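Local coordinates for protein multicopper oxidase (Uncultured bacterium, PDB 4E9X) that probably oxidises substrates at a copper centre and passes the electrons to molecular oxygen, as multicopper oxidases do, at residues P35-Q40 and G304-D309; G42-N48 and Y89-A95; A165-S169 and H258-K264. One frame throughout, in Å; residues are numbered along the deposited sequence.

Contact 1 of 3, residues P35-Q40 and G304-D309; sequences PLIHVQ and GYGMFD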
# COMPACT_ATOMS: atom_id res chain seq x y z
N PRO A 35 -24.11 4.15 -12.67
CA PRO A 35 -25.28 3.52 -12.03
C PRO A 35 -24.90 2.29 -11.22
O PRO A 35 -23.99 1.51 -11.53
CB PRO A 35 -26.17 3.13 -13.21
CG PRO A 35 -25.75 4.11 -14.26
CD PRO A 35 -24.24 4.25 -14.15
N LEU A 36 -25.62 2.13 -10.10
CA LEU A 36 -25.50 0.92 -9.34
C LEU A 36 -26.19 -0.23 -10.07
O LEU A 36 -27.37 -0.12 -10.46
CB LEU A 36 -26.23 1.10 -7.98
CG LEU A 36 -26.48 -0.18 -7.16
CD1 LEU A 36 -25.18 -0.84 -6.67
CD2 LEU A 36 -27.36 0.19 -5.94
N ILE A 37 -25.53 -1.37 -10.21
CA ILE A 37 -26.14 -2.60 -10.72
C ILE A 37 -26.16 -3.56 -9.55
O ILE A 37 -25.12 -3.85 -8.96
CB ILE A 37 -25.39 -3.15 -11.96
CG1 ILE A 37 -25.34 -2.15 -13.09
CG2 ILE A 37 -26.00 -4.49 -12.34
CD1 ILE A 37 -24.43 -2.57 -14.26
N HIS A 38 -27.33 -4.03 -9.19
CA HIS A 38 -27.51 -4.86 -7.99
C HIS A 38 -28.30 -6.08 -8.43
O HIS A 38 -29.45 -5.97 -8.85
CB HIS A 38 -28.23 -4.04 -6.91
CG HIS A 38 -28.23 -4.69 -5.58
ND1 HIS A 38 -28.95 -4.20 -4.49
CD2 HIS A 38 -27.57 -5.78 -5.07
CE1 HIS A 38 -28.72 -4.96 -3.43
NE2 HIS A 38 -27.91 -5.92 -3.73
N VAL A 39 -27.67 -7.25 -8.36
CA VAL A 39 -28.28 -8.50 -8.81
C VAL A 39 -28.04 -9.58 -7.79
O VAL A 39 -27.34 -9.34 -6.78
CB VAL A 39 -27.74 -8.89 -10.20
CG1 VAL A 39 -27.98 -7.78 -11.23
CG2 VAL A 39 -26.26 -9.27 -10.22
N GLN A 40 -28.63 -10.75 -8.03
CA GLN A 40 -28.44 -11.91 -7.16
C GLN A 40 -27.49 -12.93 -7.76
O GLN A 40 -27.45 -13.09 -9.01
CB GLN A 40 -29.82 -12.59 -6.96
CG GLN A 40 -29.87 -13.61 -5.85
CD GLN A 40 -31.33 -13.94 -5.53
OE1 GLN A 40 -32.27 -13.83 -6.33
NE2 GLN A 40 -31.54 -14.36 -4.29
N GLY A 304 -34.30 -3.10 -4.17
CA GLY A 304 -34.46 -4.34 -4.95
C GLY A 304 -33.42 -4.43 -6.06
O GLY A 304 -32.54 -3.59 -6.32
N TYR A 305 -33.49 -5.58 -6.74
CA TYR A 305 -32.52 -5.79 -7.79
C TYR A 305 -32.80 -4.92 -9.00
O TYR A 305 -33.98 -4.63 -9.26
CB TYR A 305 -32.50 -7.29 -8.19
CG TYR A 305 -32.13 -8.11 -6.96
CD1 TYR A 305 -30.90 -7.87 -6.34
CD2 TYR A 305 -32.96 -9.10 -6.41
CE1 TYR A 305 -30.52 -8.59 -5.21
CE2 TYR A 305 -32.58 -9.83 -5.28
CZ TYR A 305 -31.36 -9.56 -4.70
OH TYR A 305 -30.92 -10.25 -3.56
N GLY A 306 -31.78 -4.55 -9.73
CA GLY A 306 -31.92 -3.73 -10.92
C GLY A 306 -30.75 -2.79 -11.10
O GLY A 306 -29.69 -2.98 -10.49
N MET A 307 -30.94 -1.78 -11.94
CA MET A 307 -29.92 -0.78 -12.23
C MET A 307 -30.48 0.59 -11.81
O MET A 307 -31.63 0.97 -12.16
CB MET A 307 -29.43 -0.80 -13.67
CG MET A 307 -28.53 0.43 -13.97
SD MET A 307 -28.06 0.42 -15.75
CE MET A 307 -26.71 -0.69 -15.68
N PHE A 308 -29.72 1.35 -11.02
CA PHE A 308 -30.19 2.56 -10.40
C PHE A 308 -29.28 3.73 -10.72
O PHE A 308 -28.09 3.74 -10.38
CB PHE A 308 -30.25 2.43 -8.84
CG PHE A 308 -31.16 1.31 -8.41
CD1 PHE A 308 -32.46 1.61 -8.02
CD2 PHE A 308 -30.70 -0.00 -8.41
CE1 PHE A 308 -33.32 0.60 -7.63
CE2 PHE A 308 -31.61 -0.99 -8.06
CZ PHE A 308 -32.90 -0.69 -7.65
N ASP A 309 -29.87 4.73 -11.38
CA ASP A 309 -29.21 6.03 -11.55
C ASP A 309 -29.35 6.84 -10.27
O ASP A 309 -30.15 6.51 -9.37
CB ASP A 309 -29.78 6.85 -12.70
CG ASP A 309 -29.50 6.32 -14.09
OD1 ASP A 309 -28.88 5.27 -14.25
OD2 ASP A 309 -29.99 6.97 -15.07
O HOH W 1 -30.67 -2.29 -4.98
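I37 and M307 make the tight part of this contact. They are a non-hydrogen-bonded pair on two antiparallel strands, and their side chains run side by side. M307 CG is anti to the backbone N (chi1 170°), and the chain then bends at chi3. That bend brings the methyl CE to 3.3 Å from I37 CG1, closer than usual carbon packing. F6 of strand 3-18 packs on both side chains. P35 continues this packing, with its CB against M307 CG. Four backbone hydrogen bonds clamp the strands, two each at the pairs L36–F308 and H38–G306. The F308 N to L36 O bond is 2.8 Å long.

The other end is looser and more polar. Y305 is partly exposed. Its CE1 edge points at a face of the H38 ring in a T-shaped pair, centroids 5.3 Å apart and planes at 78°. D125 ties both rings down, with OD1 bonded to H38 NE2 and OD2 to Y305 OH. A water in the plane of the H38 ring bridges H38 ND1 and G304 O, 2.6 Å from each. The arrangement is an antiparallel edge-strand pairing, in which the late strand 306-308 extends a sheet of the N-terminal cupredoxin-like domain.

Contact 2 of 3, residues G42-N48 and Y89-A95; sequences GDDVIVN and YTYKFKA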
# COMPACT_ATOMS: atom_id res chain seq x y z
N GLY A 42 -26.11 -15.95 -9.39
CA GLY A 42 -26.70 -16.84 -10.40
C GLY A 42 -27.52 -16.10 -11.44
O GLY A 42 -27.95 -16.74 -12.40
N ASP A 43 -27.81 -14.81 -11.30
CA ASP A 43 -28.60 -14.15 -12.33
C ASP A 43 -27.81 -14.13 -13.63
O ASP A 43 -26.56 -14.11 -13.68
CB ASP A 43 -28.96 -12.72 -11.94
CG ASP A 43 -30.03 -12.62 -10.86
OD1 ASP A 43 -30.76 -13.59 -10.55
OD2 ASP A 43 -30.16 -11.50 -10.32
N ASP A 44 -28.60 -14.15 -14.73
CA ASP A 44 -28.04 -13.93 -16.05
C ASP A 44 -28.18 -12.46 -16.38
O ASP A 44 -29.30 -11.97 -16.49
CB ASP A 44 -28.83 -14.79 -17.03
CG ASP A 44 -28.62 -16.26 -16.68
OD1 ASP A 44 -27.45 -16.70 -16.52
OD2 ASP A 44 -29.64 -16.97 -16.54
N VAL A 45 -27.06 -11.78 -16.54
CA VAL A 45 -27.04 -10.33 -16.78
C VAL A 45 -26.80 -10.06 -18.26
O VAL A 45 -25.92 -10.67 -18.88
CB VAL A 45 -25.95 -9.69 -15.91
CG1 VAL A 45 -25.94 -8.18 -16.12
CG2 VAL A 45 -26.22 -10.02 -14.46
N ILE A 46 -27.58 -9.11 -18.77
CA ILE A 46 -27.39 -8.61 -20.12
C ILE A 46 -27.27 -7.11 -20.05
O ILE A 46 -28.15 -6.46 -19.48
CB ILE A 46 -28.60 -9.03 -21.00
CG1 ILE A 46 -28.82 -10.55 -21.04
CG2 ILE A 46 -28.44 -8.45 -22.40
CD1 ILE A 46 -30.19 -10.94 -21.59
N VAL A 47 -26.20 -6.53 -20.58
CA VAL A 47 -26.04 -5.08 -20.55
C VAL A 47 -25.82 -4.60 -22.00
O VAL A 47 -24.82 -4.98 -22.65
CB VAL A 47 -24.87 -4.65 -19.67
CG1 VAL A 47 -24.83 -3.11 -19.65
CG2 VAL A 47 -25.03 -5.12 -18.23
N ASN A 48 -26.75 -3.77 -22.50
CA ASN A 48 -26.64 -3.22 -23.85
C ASN A 48 -26.05 -1.81 -23.71
O ASN A 48 -26.69 -0.98 -23.05
CB ASN A 48 -28.00 -3.14 -24.54
CG ASN A 48 -28.75 -4.47 -24.52
OD1 ASN A 48 -28.23 -5.44 -25.04
ND2 ASN A 48 -29.95 -4.50 -23.93
N TYR A 89 -22.87 -2.21 -28.16
CA TYR A 89 -22.32 -3.53 -27.89
C TYR A 89 -23.05 -4.17 -26.72
O TYR A 89 -23.40 -3.47 -25.77
CB TYR A 89 -20.82 -3.39 -27.57
CG TYR A 89 -20.05 -4.68 -27.49
CD1 TYR A 89 -19.45 -5.23 -28.60
CD2 TYR A 89 -19.89 -5.37 -26.30
CE1 TYR A 89 -18.74 -6.41 -28.50
CE2 TYR A 89 -19.18 -6.55 -26.21
CZ TYR A 89 -18.58 -7.10 -27.33
OH TYR A 89 -17.86 -8.30 -27.26
N THR A 90 -23.26 -5.47 -26.77
CA THR A 90 -23.97 -6.18 -25.69
C THR A 90 -23.05 -7.17 -24.97
O THR A 90 -22.39 -8.03 -25.58
CB THR A 90 -25.18 -6.92 -26.26
OG1 THR A 90 -26.13 -5.96 -26.78
CG2 THR A 90 -25.85 -7.76 -25.18
N TYR A 91 -23.04 -6.98 -23.65
CA TYR A 91 -22.35 -7.88 -22.72
C TYR A 91 -23.34 -8.89 -22.15
O TYR A 91 -24.42 -8.42 -21.77
CB TYR A 91 -21.70 -7.10 -21.56
CG TYR A 91 -20.61 -6.18 -22.12
CD1 TYR A 91 -19.35 -6.71 -22.36
CD2 TYR A 91 -20.84 -4.84 -22.44
CE1 TYR A 91 -18.29 -5.96 -22.87
CE2 TYR A 91 -19.82 -4.06 -22.96
CZ TYR A 91 -18.57 -4.63 -23.17
OH TYR A 91 -17.57 -3.86 -23.71
N LYS A 92 -22.96 -10.16 -22.06
CA LYS A 92 -23.76 -11.14 -21.33
C LYS A 92 -22.87 -12.02 -20.44
O LYS A 92 -21.84 -12.54 -20.89
CB LYS A 92 -24.50 -12.06 -22.34
CG LYS A 92 -25.36 -11.31 -23.31
CD LYS A 92 -26.21 -12.30 -24.12
CE LYS A 92 -27.28 -11.54 -24.93
NZ LYS A 92 -28.20 -12.42 -25.68
N PHE A 93 -23.27 -12.13 -19.16
CA PHE A 93 -22.51 -12.97 -18.23
C PHE A 93 -23.43 -13.48 -17.16
O PHE A 93 -24.45 -12.83 -16.89
CB PHE A 93 -21.30 -12.25 -17.63
CG PHE A 93 -21.65 -10.95 -16.93
CD1 PHE A 93 -21.99 -10.92 -15.58
CD2 PHE A 93 -21.63 -9.77 -17.65
CE1 PHE A 93 -22.31 -9.71 -15.00
CE2 PHE A 93 -21.94 -8.56 -17.06
CZ PHE A 93 -22.29 -8.52 -15.71
N LYS A 94 -23.09 -14.60 -16.54
CA LYS A 94 -23.79 -15.03 -15.36
C LYS A 94 -23.04 -14.50 -14.15
O LYS A 94 -21.82 -14.55 -14.05
CB LYS A 94 -23.87 -16.57 -15.26
CG LYS A 94 -24.61 -17.17 -14.06
CD LYS A 94 -24.62 -18.67 -14.14
CE LYS A 94 -25.61 -19.15 -15.19
NZ LYS A 94 -27.02 -19.07 -14.67
N ALA A 95 -23.85 -14.00 -13.18
CA ALA A 95 -23.30 -13.46 -11.96
C ALA A 95 -23.01 -14.57 -10.95
O ALA A 95 -23.66 -14.59 -9.89
CB ALA A 95 -24.32 -12.46 -11.39
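V45 and F93 sit at the middle of an antiparallel strand pair in a sheet of the N-terminal cupredoxin-like domain. Y89 reaches the first strand little, but its ring edge lies over a face of the Y91 ring. T90 OG1 donates to N48 OD1 at 2.8 Å, in the amide plane and on a lone pair. N48 ND2 is bonded to D7 and E5. The methyl T90 CG2 turns to I46 CG2. Y91 and V47 exchange two backbone hydrogen bonds. The Y91 hydroxyl points elsewhere, to Q80 and the backbone N of I59. K92 stays extended, and its CE passes 4.2 Å from I46 CG2.

F93 CG lies between the backbone N and the carbonyl carbon (chi1 56°), the crowded position. This lays the ring face against V45, with V45 CB 4.0 Å from the centroid of the F93 ring in a CH-pi contact. V45 CG1 meets the rim at F93 CZ. W61 meets the F93 ring as well.

K94 bends at chi3 and chi4 and curls back to D44, forming a salt bridge of 3.0 Å between K94 NZ and D44 OD1, on the syn side of the carboxylate and 23° out of its plane. An alanine at D44 would probably leave the K94 ammonium without its carboxylate mate, the weak bond to G42 O being what remains across the two segments. At A95 the backbone N donates almost straight (175°) to D43 O, at 2.8 Å.

Contact 3 of 3, residues A165-S169 and H258-K264; sequences ADYFS and HVTAGGK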
# COMPACT_ATOMS: atom_id res chain seq x y z
N ALA A 165 -1.80 14.69 -9.58
CA ALA A 165 -3.15 14.46 -8.97
C ALA A 165 -3.23 15.39 -7.78
O ALA A 165 -2.50 15.20 -6.82
CB ALA A 165 -3.36 12.99 -8.64
N ASP A 166 -4.08 16.42 -7.89
CA ASP A 166 -4.13 17.45 -6.90
C ASP A 166 -5.52 17.58 -6.27
O ASP A 166 -5.71 18.42 -5.38
CB ASP A 166 -3.68 18.80 -7.44
CG ASP A 166 -4.36 19.21 -8.74
OD1 ASP A 166 -5.11 18.44 -9.35
OD2 ASP A 166 -4.12 20.37 -9.19
N TYR A 167 -6.48 16.75 -6.67
CA TYR A 167 -7.77 16.69 -5.99
C TYR A 167 -8.14 15.21 -5.81
O TYR A 167 -7.66 14.33 -6.50
CB TYR A 167 -8.89 17.39 -6.74
CG TYR A 167 -8.80 18.91 -6.82
CD1 TYR A 167 -9.62 19.71 -6.06
CD2 TYR A 167 -7.89 19.48 -7.73
CE1 TYR A 167 -9.55 21.13 -6.15
CE2 TYR A 167 -7.83 20.88 -7.82
CZ TYR A 167 -8.64 21.70 -7.05
OH TYR A 167 -8.55 23.07 -7.17
N PHE A 168 -8.92 14.97 -4.77
CA PHE A 168 -9.20 13.62 -4.23
C PHE A 168 -10.66 13.48 -3.83
O PHE A 168 -11.23 14.48 -3.37
CB PHE A 168 -8.26 13.29 -3.05
CG PHE A 168 -6.80 13.58 -3.39
CD1 PHE A 168 -6.05 12.58 -4.01
CD2 PHE A 168 -6.25 14.83 -3.14
CE1 PHE A 168 -4.75 12.87 -4.39
CE2 PHE A 168 -4.93 15.11 -3.53
CZ PHE A 168 -4.21 14.11 -4.16
N SER A 169 -11.27 12.32 -3.96
CA SER A 169 -12.69 12.27 -3.70
C SER A 169 -13.15 10.91 -3.21
O SER A 169 -12.49 9.87 -3.37
CB SER A 169 -13.48 12.61 -4.99
OG SER A 169 -13.09 11.69 -6.05
N HIS A 258 -3.88 13.82 0.62
CA HIS A 258 -5.20 13.62 0.03
C HIS A 258 -6.28 14.42 0.73
O HIS A 258 -7.37 14.49 0.16
CB HIS A 258 -5.57 12.12 0.14
CG HIS A 258 -4.70 11.29 -0.75
ND1 HIS A 258 -4.94 9.96 -0.96
CD2 HIS A 258 -3.60 11.61 -1.50
CE1 HIS A 258 -4.02 9.47 -1.80
NE2 HIS A 258 -3.20 10.47 -2.14
N VAL A 259 -5.99 15.01 1.91
CA VAL A 259 -7.03 15.87 2.51
C VAL A 259 -6.74 17.32 2.15
O VAL A 259 -6.79 18.28 2.92
CB VAL A 259 -7.18 15.67 4.01
CG1 VAL A 259 -7.81 14.26 4.20
CG2 VAL A 259 -5.92 15.78 4.77
N THR A 260 -6.47 17.49 0.87
CA THR A 260 -6.26 18.81 0.28
C THR A 260 -7.08 18.88 -1.01
O THR A 260 -7.53 17.85 -1.54
CB THR A 260 -4.77 19.11 -0.01
OG1 THR A 260 -4.27 18.24 -1.07
CG2 THR A 260 -3.88 18.93 1.21
N ALA A 261 -7.20 20.11 -1.55
CA ALA A 261 -7.91 20.30 -2.81
C ALA A 261 -7.17 21.41 -3.52
O ALA A 261 -7.21 22.56 -3.04
CB ALA A 261 -9.34 20.73 -2.54
N GLY A 262 -6.46 21.14 -4.60
CA GLY A 262 -5.73 22.26 -5.23
C GLY A 262 -4.69 22.88 -4.33
O GLY A 262 -4.44 24.10 -4.49
N GLY A 263 -4.11 22.11 -3.43
CA GLY A 263 -3.10 22.60 -2.50
C GLY A 263 -3.69 23.27 -1.28
O GLY A 263 -2.94 23.74 -0.41
N LYS A 264 -5.01 23.36 -1.15
CA LYS A 264 -5.66 23.94 0.04
C LYS A 264 -6.33 22.89 0.92
O LYS A 264 -6.68 21.82 0.48
CB LYS A 264 -6.68 25.01 -0.39
CG LYS A 264 -6.45 25.73 -1.70
CD LYS A 264 -7.73 26.20 -2.40
CE LYS A 264 -8.75 25.11 -2.70
NZ LYS A 264 -8.85 24.72 -4.14
O HOH W 2 -3.94 19.31 -3.46
O HOH W 3 -9.55 17.31 -3.32
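The backbone N of G262 lies 3.3 Å above the Y167 ring plane, over its centre. The ring thus lies flat against the peptide between A261 and G262, and A261 CB touches its rim at Y167 CE1. A side chain at G262 would run into Y167 OH. The N-H of G262 is spent on D166 O, 2.9 Å away. G262 and G263 form the middle of a type I' turn from A261 to K264.

F168 meets H258 in an offset stack, centroids 4.3 Å apart and planes at 17°. With F168 CG anti to the carbonyl carbon (chi1 -49°), the ring also lies over the CA of H258. D253 holds H258 ND1.

Two waters fill out the polar side. One gives hydrogens to D166 O and T260 OG1 and accepts from G263 N. T260 OG1 is also hydrogen-bonded to T257 O. The other accepts from F168 N and donates to T260 O, at 2.7 Å.

P161 of the second subunit touches F168, and its N110 touches T260. D166 and Y167 both face W147 in a classic beta bulge, where edge strand 167-170 pairs with strand 138-147. The loop between strands 248-253 and 270-275 packs on this edge.

In the fold
Contacts 1 and 2 are neighbours in the first cupredoxin-like domain, although strand 306-308 comes from near the end of the chain. They touch where V39 CG2 meets A95 CB. Strands 36-40 and 44-51 follow each other in the chain but join different sheets. Strand 3-18 packs on both contacts. Contact 3, about 31 Å from contact 1 and 37 Å from contact 2 between centres, lies in the second such domain. In contact 2, V45 and F93 are buried, while K92 and K94 on the other face are exposed. Contact 3 has buried F168 and exposed K264. Contacts 1 and 2 are backbone ladders; contact 3 joins strand to loop by one direct backbone bond, waters and ring stacking, and alone meets another subunit.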